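Local coordinates for protein (soluble lytic transglycosylase SLT70) (Escherichia coli, PDB 1QSA), which cleaves the glycosidic bonds between N-acetylmuramic acid and N-acetylglucosamine in peptidoglycan, leaving a 1,6-anhydro bond in the muramic acid residue, at residues L419-F424 and H444-F449; W428-V433 and W481-K486; F449-N454 and A596-F601; M495-G500 and E524-I529. All blocks are in the same frame, centred on the assembly; numbering follows the deposited sequence.

In the fold
From the N terminus, interaction 1 is the first to close: it brings helix 413-425 against helix 445-448 across a 19-residue loop that contains helix 429-438. Interaction 2 starts inside that loop, on helix 429-438, and crosses interaction 1 by running on to the loop 481-486 of the Slt-type domain. Interaction 3 begins where interaction 1 ends, at the shared Phe449, crosses interaction 2, and ties the loop between helices 445-448 and 454-461 to helix 582-601. Interaction 4 is nested within the loop of interaction 3 and stays inside the Slt-type domain. Interactions 1, 2 and 3 touch one another; interaction 4 touches 2 and 3 but not 1, whose centre is about 25 Å from its own.

Interaction 1: L419-F424 and H444-F449. With SO4 (sulfate ion), chain B; SO4 (sulfate ion), chain H.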
# COMPACT_ATOMS: atom_id res chain seq x y z
N LEU A 419 -1.50 -4.61 24.69
CA LEU A 419 -0.69 -5.46 23.81
C LEU A 419 0.43 -4.64 23.15
O LEU A 419 1.58 -5.09 23.06
CB LEU A 419 -1.58 -6.16 22.76
CG LEU A 419 -2.46 -7.31 23.29
CD1 LEU A 419 -3.44 -7.78 22.23
CD2 LEU A 419 -1.56 -8.47 23.74
N ALA A 420 0.12 -3.42 22.72
CA ALA A 420 1.12 -2.55 22.12
C ALA A 420 2.25 -2.29 23.13
O ALA A 420 3.43 -2.45 22.82
CB ALA A 420 0.49 -1.22 21.68
N ARG A 421 1.87 -1.98 24.37
CA ARG A 421 2.87 -1.69 25.42
C ARG A 421 3.65 -2.94 25.82
O ARG A 421 4.84 -2.84 26.12
CB ARG A 421 2.19 -1.07 26.64
CG ARG A 421 3.18 -0.59 27.70
CD ARG A 421 4.04 0.54 27.18
NE ARG A 421 5.19 0.81 28.05
CZ ARG A 421 5.90 1.94 28.02
NH1 ARG A 421 5.58 2.92 27.18
NH2 ARG A 421 6.93 2.09 28.85
N TYR A 422 3.00 -4.09 25.82
CA TYR A 422 3.66 -5.36 26.15
C TYR A 422 4.75 -5.63 25.11
O TYR A 422 5.88 -5.96 25.44
CB TYR A 422 2.64 -6.50 26.15
CG TYR A 422 3.22 -7.82 26.59
CD1 TYR A 422 3.29 -8.15 27.94
CD2 TYR A 422 3.68 -8.75 25.65
CE1 TYR A 422 3.82 -9.38 28.35
CE2 TYR A 422 4.21 -9.98 26.05
CZ TYR A 422 4.27 -10.28 27.40
OH TYR A 422 4.79 -11.49 27.82
N ALA A 423 4.42 -5.42 23.83
CA ALA A 423 5.38 -5.61 22.75
C ALA A 423 6.53 -4.60 22.91
O ALA A 423 7.70 -4.96 22.85
CB ALA A 423 4.68 -5.43 21.41
N PHE A 424 6.17 -3.33 23.15
CA PHE A 424 7.14 -2.26 23.36
C PHE A 424 8.10 -2.61 24.51
O PHE A 424 9.31 -2.47 24.38
CB PHE A 424 6.38 -0.93 23.64
CG PHE A 424 7.28 0.24 23.93
CD1 PHE A 424 7.72 1.07 22.90
CD2 PHE A 424 7.67 0.53 25.24
CE1 PHE A 424 8.54 2.18 23.17
CE2 PHE A 424 8.50 1.64 25.52
CZ PHE A 424 8.93 2.46 24.48
N HIS A 444 -0.96 7.44 20.90
CA HIS A 444 -0.04 6.69 21.77
C HIS A 444 1.33 6.75 21.08
O HIS A 444 1.89 5.74 20.63
CB HIS A 444 -0.49 5.23 21.91
CG HIS A 444 -1.60 5.04 22.89
ND1 HIS A 444 -2.86 5.57 22.69
CD2 HIS A 444 -1.65 4.38 24.07
CE1 HIS A 444 -3.64 5.24 23.71
NE2 HIS A 444 -2.93 4.53 24.56
N LEU A 445 1.89 7.95 21.01
CA LEU A 445 3.14 8.17 20.30
C LEU A 445 4.36 7.35 20.68
O LEU A 445 5.15 6.98 19.80
CB LEU A 445 3.49 9.67 20.27
CG LEU A 445 2.45 10.60 19.64
CD1 LEU A 445 2.99 12.04 19.61
CD2 LEU A 445 2.08 10.13 18.24
N GLU A 446 4.53 7.05 21.97
CA GLU A 446 5.70 6.29 22.39
C GLU A 446 5.74 4.89 21.76
O GLU A 446 6.80 4.44 21.33
CB GLU A 446 5.79 6.18 23.92
CG GLU A 446 7.18 5.76 24.35
CD GLU A 446 7.41 5.78 25.85
OE1 GLU A 446 6.44 5.72 26.62
OE2 GLU A 446 8.60 5.85 26.23
N GLU A 447 4.58 4.23 21.71
CA GLU A 447 4.47 2.89 21.13
C GLU A 447 4.49 2.92 19.61
O GLU A 447 4.92 1.96 18.96
CB GLU A 447 3.21 2.18 21.63
CG GLU A 447 3.21 1.85 23.14
CD GLU A 447 2.93 3.06 24.02
OE1 GLU A 447 2.23 3.99 23.58
OE2 GLU A 447 3.40 3.07 25.18
N ARG A 448 4.04 4.03 19.02
CA ARG A 448 4.04 4.19 17.57
C ARG A 448 5.44 4.52 17.03
O ARG A 448 5.74 4.24 15.87
CB ARG A 448 3.11 5.34 17.13
CG ARG A 448 1.61 5.13 17.40
CD ARG A 448 0.77 6.29 16.81
NE ARG A 448 0.90 6.33 15.36
CZ ARG A 448 0.85 7.45 14.62
NH1 ARG A 448 0.59 8.62 15.18
NH2 ARG A 448 1.02 7.37 13.31
N PHE A 449 6.28 5.14 17.86
CA PHE A 449 7.60 5.55 17.41
C PHE A 449 8.68 5.11 18.38
O PHE A 449 9.39 5.94 18.96
CB PHE A 449 7.59 7.07 17.21
CG PHE A 449 6.58 7.52 16.19
CD1 PHE A 449 6.82 7.31 14.83
CD2 PHE A 449 5.34 8.02 16.59
CE1 PHE A 449 5.82 7.58 13.88
CE2 PHE A 449 4.33 8.30 15.66
CZ PHE A 449 4.57 8.07 14.29
S SO4 B . 0.91 11.23 12.38
O1 SO4 B . 1.98 12.13 11.92
O2 SO4 B . 0.97 11.11 13.85
O3 SO4 B . -0.38 11.81 11.98
O4 SO4 B . 1.05 9.90 11.76
S SO4 H . 1.33 4.60 10.77
O1 SO4 H . 1.84 5.97 10.98
O2 SO4 H . 0.54 4.56 9.53
O3 SO4 H . 2.47 3.67 10.65
O4 SO4 H . 0.49 4.22 11.91
O HOH W 1 9.07 4.14 28.35
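Glu447 and Arg421 meet through a salt bridge in which Glu447 OE2 lies in the guanidinium plane, 3.0 Å from Arg421 NH1, which meets it nearly along the carboxylate C-O axis. The acid gets there by a bend at chi2 (76°) that turns CD out of line with the start of its chain, and the two side chains cross at about a right angle. The same Arg421 NH1 gives its second N-H to Glu446 OE1, also at 3.0 Å, but this oxygen is approached from above its carboxylate plane, 67° out of it. One nitrogen thus holds two acids of helix 445-448, and the three residues form a salt-bridge network between that short helix and helix 413-425 of the L domain, in a protein built as an alpha-superhelix. A water extends the network from Arg421 NH2 to Glu446 OE2. Phe424 lies beside this network. Its CZ packs 3.7 Å from Glu446 CG and its CE1 comes within 3.4 Å of Glu446 O, while its CD2 sits 3.6 Å above the centre of the Arg421 guanidinium and so backs the charged group. Helix 429-438 lies beside both segments, with Ser432 against Phe424 and Thr436 against Glu447.

Interaction 2: W428-V433 and W481-K486; sequences WWDLSV and WNPKVK
Asp430 and Asn482 meet where the first turn of helix 429-438 abuts an Asx turn: Asn482 OD1 accepts from Lys484 N at 2.9 Å, the donor standing 44° out of the side-chain carbonyl plane, inside a type I turn running from Asn482 to Val485. Asn482 CG stands anti to its backbone N (chi1 175°), with ND2 bonded to Asn398 OD1. An alanine here would probably leave Lys484 N and Asn398 OD1 without these mates and the turn less firmly set. In Asp430, chi1 of 46° sets CG between the backbone N and the carbonyl carbon; OD2 lies 3.4 Å from Asn482 CA, and the carboxylate is steeply inclined to the Asn482 amide. OD2 is also close to Asp397 OD2, a pairing of acids that might favour a proton on one of them. Trp481, in the Slt-type domain, packs its CB on Trp429 CB at 4.0 Å, after which the Trp429 indole leads away. The Trp481 ring keeps one edge contact, CD1 to Val433 CG2 at 4.0 Å, and its NE1 bonds to Tyr598 OH. A water joins the two backbones, accepting from Asp430 N at 2.9 Å and donating to Trp481 O at 2.8 Å.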
# COMPACT_ATOMS: atom_id res chain seq x y z
N TRP A 428 9.85 -5.61 20.95
CA TRP A 428 9.28 -6.20 19.72
C TRP A 428 8.72 -4.95 19.04
O TRP A 428 7.50 -4.71 19.02
CB TRP A 428 8.15 -7.17 20.05
CG TRP A 428 8.57 -8.39 20.86
CD1 TRP A 428 9.83 -8.90 21.00
CD2 TRP A 428 7.69 -9.26 21.59
NE1 TRP A 428 9.79 -10.04 21.79
CE2 TRP A 428 8.50 -10.28 22.16
CE3 TRP A 428 6.31 -9.28 21.82
CZ2 TRP A 428 7.96 -11.31 22.95
CZ3 TRP A 428 5.77 -10.31 22.62
CH2 TRP A 428 6.61 -11.31 23.17
N TRP A 429 9.63 -4.14 18.49
CA TRP A 429 9.27 -2.84 17.89
C TRP A 429 8.22 -2.91 16.80
O TRP A 429 7.29 -2.08 16.78
CB TRP A 429 10.53 -2.13 17.38
CG TRP A 429 11.68 -2.17 18.36
CD1 TRP A 429 12.93 -2.68 18.13
CD2 TRP A 429 11.70 -1.64 19.70
NE1 TRP A 429 13.72 -2.48 19.23
CE2 TRP A 429 13.00 -1.84 20.21
CE3 TRP A 429 10.74 -1.02 20.51
CZ2 TRP A 429 13.38 -1.44 21.49
CZ3 TRP A 429 11.12 -0.61 21.81
CH2 TRP A 429 12.43 -0.82 22.28
N ASP A 430 8.39 -3.85 15.87
CA ASP A 430 7.39 -4.00 14.82
C ASP A 430 6.00 -4.37 15.36
O ASP A 430 4.98 -3.84 14.89
CB ASP A 430 7.84 -4.96 13.70
CG ASP A 430 8.45 -6.26 14.20
OD1 ASP A 430 8.40 -6.60 15.40
OD2 ASP A 430 9.01 -6.96 13.34
N LEU A 431 5.94 -5.25 16.35
CA LEU A 431 4.66 -5.63 16.93
C LEU A 431 4.01 -4.46 17.67
O LEU A 431 2.79 -4.31 17.65
CB LEU A 431 4.82 -6.85 17.86
CG LEU A 431 5.45 -8.06 17.16
CD1 LEU A 431 5.41 -9.28 18.11
CD2 LEU A 431 4.66 -8.38 15.87
N SER A 432 4.83 -3.63 18.30
CA SER A 432 4.32 -2.46 19.00
C SER A 432 3.62 -1.55 17.99
O SER A 432 2.47 -1.16 18.19
CB SER A 432 5.47 -1.71 19.69
OG SER A 432 5.03 -0.49 20.29
N VAL A 433 4.28 -1.27 16.87
CA VAL A 433 3.67 -0.40 15.84
C VAL A 433 2.41 -1.06 15.26
O VAL A 433 1.36 -0.42 15.11
CB VAL A 433 4.68 -0.07 14.68
CG1 VAL A 433 3.95 0.69 13.56
CG2 VAL A 433 5.84 0.80 15.20
N TRP A 481 9.36 -0.83 11.25
CA TRP A 481 10.30 -1.59 12.07
C TRP A 481 10.38 -3.11 11.89
O TRP A 481 10.98 -3.79 12.72
CB TRP A 481 10.17 -1.23 13.55
CG TRP A 481 10.52 0.22 13.83
CD1 TRP A 481 9.72 1.18 14.38
CD2 TRP A 481 11.76 0.86 13.53
NE1 TRP A 481 10.38 2.38 14.44
CE2 TRP A 481 11.64 2.22 13.92
CE3 TRP A 481 12.97 0.42 12.96
CZ2 TRP A 481 12.68 3.14 13.76
CZ3 TRP A 481 14.01 1.34 12.80
CH2 TRP A 481 13.86 2.69 13.20
N ASN A 482 9.80 -3.65 10.82
CA ASN A 482 9.93 -5.10 10.59
C ASN A 482 11.17 -5.28 9.70
O ASN A 482 11.16 -4.90 8.53
CB ASN A 482 8.68 -5.64 9.89
CG ASN A 482 8.79 -7.10 9.51
OD1 ASN A 482 9.84 -7.72 9.70
ND2 ASN A 482 7.71 -7.65 8.98
N PRO A 483 12.26 -5.86 10.24
CA PRO A 483 13.50 -6.05 9.47
C PRO A 483 13.44 -7.10 8.36
O PRO A 483 14.34 -7.17 7.53
CB PRO A 483 14.52 -6.46 10.54
CG PRO A 483 13.70 -7.21 11.53
CD PRO A 483 12.40 -6.41 11.61
N LYS A 484 12.38 -7.91 8.36
CA LYS A 484 12.23 -8.99 7.40
C LYS A 484 11.24 -8.73 6.27
O LYS A 484 11.05 -9.58 5.39
CB LYS A 484 11.83 -10.28 8.15
CG LYS A 484 12.69 -10.58 9.37
CD LYS A 484 14.15 -10.78 8.99
CE LYS A 484 15.04 -10.98 10.22
NZ LYS A 484 16.46 -11.19 9.81
N VAL A 485 10.62 -7.55 6.25
CA VAL A 485 9.62 -7.28 5.22
C VAL A 485 10.22 -6.97 3.85
O VAL A 485 11.27 -6.33 3.75
CB VAL A 485 8.64 -6.15 5.66
CG1 VAL A 485 9.33 -4.78 5.69
CG2 VAL A 485 7.42 -6.11 4.75
N LYS A 486 9.61 -7.53 2.81
CA LYS A 486 10.04 -7.29 1.43
C LYS A 486 8.81 -6.88 0.63
O LYS A 486 7.76 -7.52 0.75
CB LYS A 486 10.61 -8.55 0.79
CG LYS A 486 11.90 -9.03 1.36
CD LYS A 486 12.34 -10.32 0.66
CE LYS A 486 12.65 -10.09 -0.82
NZ LYS A 486 13.08 -11.37 -1.47
O HOH W 2 11.05 -4.77 15.32

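Interaction 3: F449-N454 and A596-F601. With SO4 (sulfate ion), chain B.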
# COMPACT_ATOMS: atom_id res chain seq x y z
N PHE A 449 6.28 5.14 17.86
CA PHE A 449 7.60 5.55 17.41
C PHE A 449 8.68 5.11 18.38
O PHE A 449 9.39 5.94 18.96
CB PHE A 449 7.59 7.07 17.21
CG PHE A 449 6.58 7.52 16.19
CD1 PHE A 449 6.82 7.31 14.83
CD2 PHE A 449 5.34 8.02 16.59
CE1 PHE A 449 5.82 7.58 13.88
CE2 PHE A 449 4.33 8.30 15.66
CZ PHE A 449 4.57 8.07 14.29
N PRO A 450 8.87 3.79 18.51
CA PRO A 450 9.88 3.25 19.42
C PRO A 450 11.31 3.53 18.96
O PRO A 450 11.55 3.63 17.75
CB PRO A 450 9.58 1.76 19.41
CG PRO A 450 9.11 1.52 18.00
CD PRO A 450 8.17 2.69 17.79
N LEU A 451 12.24 3.63 19.91
CA LEU A 451 13.65 3.87 19.60
C LEU A 451 14.31 2.55 19.20
O LEU A 451 15.22 2.05 19.88
CB LEU A 451 14.37 4.49 20.80
CG LEU A 451 13.84 5.87 21.21
CD1 LEU A 451 14.62 6.38 22.42
CD2 LEU A 451 13.94 6.85 20.05
N ALA A 452 13.86 2.03 18.07
CA ALA A 452 14.34 0.75 17.55
C ALA A 452 15.77 0.76 17.01
O ALA A 452 16.19 1.71 16.33
CB ALA A 452 13.38 0.28 16.48
N TYR A 453 16.53 -0.28 17.35
CA TYR A 453 17.91 -0.46 16.91
C TYR A 453 18.72 0.81 17.20
O TYR A 453 19.56 1.22 16.41
CB TYR A 453 17.93 -0.78 15.39
CG TYR A 453 17.07 -1.96 15.03
CD1 TYR A 453 17.55 -3.26 15.17
CD2 TYR A 453 15.76 -1.78 14.57
CE1 TYR A 453 16.76 -4.37 14.88
CE2 TYR A 453 14.95 -2.88 14.27
CZ TYR A 453 15.47 -4.17 14.43
OH TYR A 453 14.69 -5.26 14.15
N ASN A 454 18.46 1.41 18.37
CA ASN A 454 19.10 2.66 18.74
C ASN A 454 20.62 2.68 18.61
O ASN A 454 21.19 3.58 17.98
CB ASN A 454 18.66 3.08 20.15
CG ASN A 454 19.11 4.48 20.51
OD1 ASN A 454 18.62 5.46 19.95
ND2 ASN A 454 20.07 4.59 21.42
N ALA A 596 10.44 14.63 13.85
CA ALA A 596 10.11 15.46 15.02
C ALA A 596 9.76 14.57 16.22
O ALA A 596 10.25 14.81 17.34
CB ALA A 596 8.97 16.41 14.71
N TYR A 597 8.98 13.51 16.00
CA TYR A 597 8.63 12.59 17.09
C TYR A 597 9.90 11.95 17.64
O TYR A 597 10.08 11.86 18.85
CB TYR A 597 7.69 11.49 16.62
CG TYR A 597 6.34 11.96 16.14
CD1 TYR A 597 5.74 13.09 16.68
CD2 TYR A 597 5.67 11.26 15.12
CE1 TYR A 597 4.49 13.52 16.22
CE2 TYR A 597 4.44 11.69 14.66
CZ TYR A 597 3.86 12.82 15.21
OH TYR A 597 2.65 13.27 14.73
N TYR A 598 10.79 11.50 16.75
CA TYR A 598 12.04 10.88 17.19
C TYR A 598 12.92 11.83 17.97
O TYR A 598 13.49 11.46 19.00
CB TYR A 598 12.78 10.22 16.01
CG TYR A 598 12.28 8.80 15.81
CD1 TYR A 598 12.56 7.82 16.77
CD2 TYR A 598 11.44 8.46 14.76
CE1 TYR A 598 11.99 6.54 16.69
CE2 TYR A 598 10.87 7.17 14.67
CZ TYR A 598 11.14 6.23 15.64
OH TYR A 598 10.50 5.00 15.61
N ARG A 599 12.99 13.08 17.52
CA ARG A 599 13.78 14.08 18.24
C ARG A 599 13.19 14.24 19.64
O ARG A 599 13.93 14.26 20.61
CB ARG A 599 13.79 15.42 17.48
CG ARG A 599 14.77 15.40 16.30
CD ARG A 599 14.71 16.67 15.47
NE ARG A 599 14.92 17.86 16.29
CZ ARG A 599 16.11 18.30 16.71
NH1 ARG A 599 17.23 17.65 16.37
NH2 ARG A 599 16.19 19.39 17.45
N TYR A 600 11.86 14.27 19.74
CA TYR A 600 11.22 14.41 21.04
C TYR A 600 11.61 13.27 21.98
O TYR A 600 12.03 13.52 23.12
CB TYR A 600 9.69 14.47 20.91
CG TYR A 600 9.00 14.52 22.25
CD1 TYR A 600 8.88 15.72 22.95
CD2 TYR A 600 8.54 13.35 22.86
CE1 TYR A 600 8.31 15.76 24.22
CE2 TYR A 600 7.98 13.38 24.14
CZ TYR A 600 7.87 14.58 24.80
OH TYR A 600 7.30 14.61 26.05
N PHE A 601 11.49 12.03 21.51
CA PHE A 601 11.82 10.88 22.33
C PHE A 601 13.31 10.74 22.64
O PHE A 601 13.69 10.02 23.56
CB PHE A 601 11.21 9.60 21.75
CG PHE A 601 9.71 9.55 21.87
CD1 PHE A 601 9.11 9.57 23.13
CD2 PHE A 601 8.90 9.53 20.74
CE1 PHE A 601 7.71 9.58 23.26
CE2 PHE A 601 7.51 9.54 20.86
CZ PHE A 601 6.91 9.57 22.13
S SO4 B . 0.91 11.23 12.38
O1 SO4 B . 1.98 12.13 11.92
O2 SO4 B . 0.97 11.11 13.85
O3 SO4 B . -0.38 11.81 11.98
O4 SO4 B . 1.05 9.90 11.76
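Phe449 and Tyr597 set their rings obliquely, with planes 42° apart and centroids separated by 4.6 Å. The CD2-CE2 side of the tyrosine bears on the phenylalanine: Tyr597 CD2 stands over one face of Phe449, offset toward the rim and 3.3 Å from Phe449 CE2. Tyr597 OH reaches beyond this to a sulfate that Arg448 also binds. Tyr598 crosses Phe449 at about a right angle and carries the polar bond of the contact, its OH donating to Pro450 O at 2.7 Å, tilted 31° from the carbonyl plane. The same carbonyl takes a weak bond from Ala452 N, closing an inverse gamma turn centred on Leu451. Leu451 runs past Tyr598 in the opposite direction, with CD2 at the ring edge, 3.7 Å from Tyr598 CD1. A phenylalanine in place of Tyr598 would probably leave Pro450 O without its side-chain donor and Trp481 NE1 without its acceptor. Phe601 adds its CD2 at 4.0 Å from Phe449 O. Helix 582-601 is thereby joined to the linker between helices 445-448 and 454-461; helix 468-479 also packs on Phe449 and Tyr598, and helix 429-438 on Pro450.

Interaction 4: M495-G500 and E524-I529; sequences MQIMPG and ETNINI. With SO4 (sulfate ion), chain J.
Within the Slt-type domain, which belongs to the lysozyme-like clan, Met495 and Asn526 join the loop leading into helix 499-509 to helix 523-540. Asn526 OD1 accepts from the backbone Met495 N at 2.8 Å, with an N-H...O angle of 141° and the donor tilted 27° from the amide carbonyl plane. Asn526 CG, anti to its backbone N (chi1 -167°), is carried to 3.7 Å from Met495 N, and the far end of the amide is gripped as well: ND2 donates to Ser492 O and to Leu520 O. Three bonds at its two ends thus fix the rotation of this buried amide and tie the helix to two loops. Ser492 is also the residue that Gln496 and Ile497 both face in a G1 beta bulge, so Asn526 holds Ser492 and the residue just before Gln496.

Side-chain packing continues along the helix. Ile497 slides past Asn526 in the opposite direction; its CD1 comes to 3.3 Å from Asn526 O and 3.8 Å from Asn526 ND2, then makes an apolar contact with Ile529 CB at 4.1 Å. Met495 CB rests 3.4 Å from Asn526 OD1. The Met495 side chain is about 5 Å from that of Glu478, the predicted active-site residue, and Gln496 touches Glu478, so the loop bonded to Asn526 borders that probable site. Further on, Gly500 N, in the first turn of its helix, binds a sulfate at 2.8 Å from O2.

Around the joint, Met495 packs on helix 468-479, Ile527 on helix 454-461 and Ile529 on Ala502, Thr505 and Val506 of helix 499-509.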
# COMPACT_ATOMS: atom_id res chain seq x y z
N MET A 495 15.06 -0.38 5.89
CA MET A 495 15.04 0.84 5.08
C MET A 495 14.57 0.60 3.65
O MET A 495 14.71 1.48 2.79
CB MET A 495 16.41 1.54 5.16
CG MET A 495 16.74 1.92 6.61
SD MET A 495 18.27 2.83 6.83
CE MET A 495 17.80 4.43 6.12
N GLN A 496 13.96 -0.57 3.44
CA GLN A 496 13.38 -0.96 2.15
C GLN A 496 14.29 -0.65 0.97
O GLN A 496 13.94 0.08 0.04
CB GLN A 496 12.00 -0.30 2.00
CG GLN A 496 10.93 -0.95 2.91
CD GLN A 496 10.55 -2.33 2.42
OE1 GLN A 496 9.76 -2.48 1.49
NE2 GLN A 496 11.15 -3.35 3.02
N ILE A 497 15.47 -1.25 1.05
CA ILE A 497 16.52 -1.08 0.06
C ILE A 497 16.34 -2.02 -1.12
O ILE A 497 16.16 -3.23 -0.94
CB ILE A 497 17.89 -1.35 0.71
CG1 ILE A 497 18.11 -0.40 1.91
CG2 ILE A 497 19.01 -1.08 -0.29
CD1 ILE A 497 19.33 -0.78 2.75
N MET A 498 16.34 -1.45 -2.33
CA MET A 498 16.22 -2.24 -3.56
C MET A 498 17.60 -2.87 -3.85
O MET A 498 18.63 -2.27 -3.54
CB MET A 498 15.80 -1.34 -4.73
CG MET A 498 14.34 -0.86 -4.68
SD MET A 498 13.17 -2.19 -4.96
CE MET A 498 13.36 -2.44 -6.75
N PRO A 499 17.63 -4.09 -4.40
CA PRO A 499 18.90 -4.77 -4.71
C PRO A 499 19.83 -3.91 -5.56
O PRO A 499 21.02 -3.83 -5.28
CB PRO A 499 18.44 -6.03 -5.45
CG PRO A 499 17.11 -6.32 -4.80
CD PRO A 499 16.47 -4.96 -4.70
N GLY A 500 19.28 -3.22 -6.56
CA GLY A 500 20.09 -2.37 -7.42
C GLY A 500 20.73 -1.23 -6.65
O GLY A 500 21.91 -0.92 -6.82
N GLU A 524 21.71 -4.85 10.94
CA GLU A 524 22.95 -4.08 10.80
C GLU A 524 23.36 -3.84 9.34
O GLU A 524 23.73 -2.73 8.98
CB GLU A 524 24.09 -4.74 11.58
CG GLU A 524 25.39 -3.95 11.48
CD GLU A 524 26.42 -4.31 12.56
OE1 GLU A 524 26.18 -5.26 13.34
OE2 GLU A 524 27.46 -3.62 12.64
N THR A 525 23.28 -4.87 8.51
CA THR A 525 23.65 -4.74 7.10
C THR A 525 22.73 -3.70 6.44
O THR A 525 23.21 -2.81 5.72
CB THR A 525 23.49 -6.09 6.34
OG1 THR A 525 24.30 -7.08 6.98
CG2 THR A 525 23.93 -5.95 4.89
N ASN A 526 21.43 -3.80 6.72
CA ASN A 526 20.44 -2.91 6.15
C ASN A 526 20.70 -1.46 6.59
O ASN A 526 20.75 -0.55 5.76
CB ASN A 526 19.03 -3.36 6.56
CG ASN A 526 17.96 -2.68 5.76
OD1 ASN A 526 17.62 -1.53 6.04
ND2 ASN A 526 17.44 -3.36 4.75
N ILE A 527 20.93 -1.25 7.88
CA ILE A 527 21.21 0.08 8.41
C ILE A 527 22.51 0.65 7.83
O ILE A 527 22.58 1.82 7.49
CB ILE A 527 21.21 0.07 9.97
CG1 ILE A 527 19.78 -0.16 10.48
CG2 ILE A 527 21.74 1.39 10.53
CD1 ILE A 527 19.70 -0.54 11.96
N ASN A 528 23.52 -0.20 7.66
CA ASN A 528 24.80 0.21 7.08
C ASN A 528 24.59 0.75 5.65
O ASN A 528 24.91 1.91 5.34
CB ASN A 528 25.73 -1.01 7.08
CG ASN A 528 27.13 -0.71 6.55
OD1 ASN A 528 27.53 0.45 6.39
ND2 ASN A 528 27.90 -1.76 6.26
N ILE A 529 24.00 -0.08 4.78
CA ILE A 529 23.80 0.31 3.39
C ILE A 529 22.76 1.42 3.21
O ILE A 529 22.94 2.33 2.40
CB ILE A 529 23.45 -0.93 2.53
CG1 ILE A 529 24.64 -1.89 2.57
CG2 ILE A 529 23.12 -0.53 1.07
CD1 ILE A 529 24.39 -3.25 1.90
S SO4 J . 16.47 -3.76 -9.01
O1 SO4 J . 15.79 -5.07 -8.89
O2 SO4 J . 16.74 -3.22 -7.66
O3 SO4 J . 17.74 -3.93 -9.75
O4 SO4 J . 15.60 -2.82 -9.74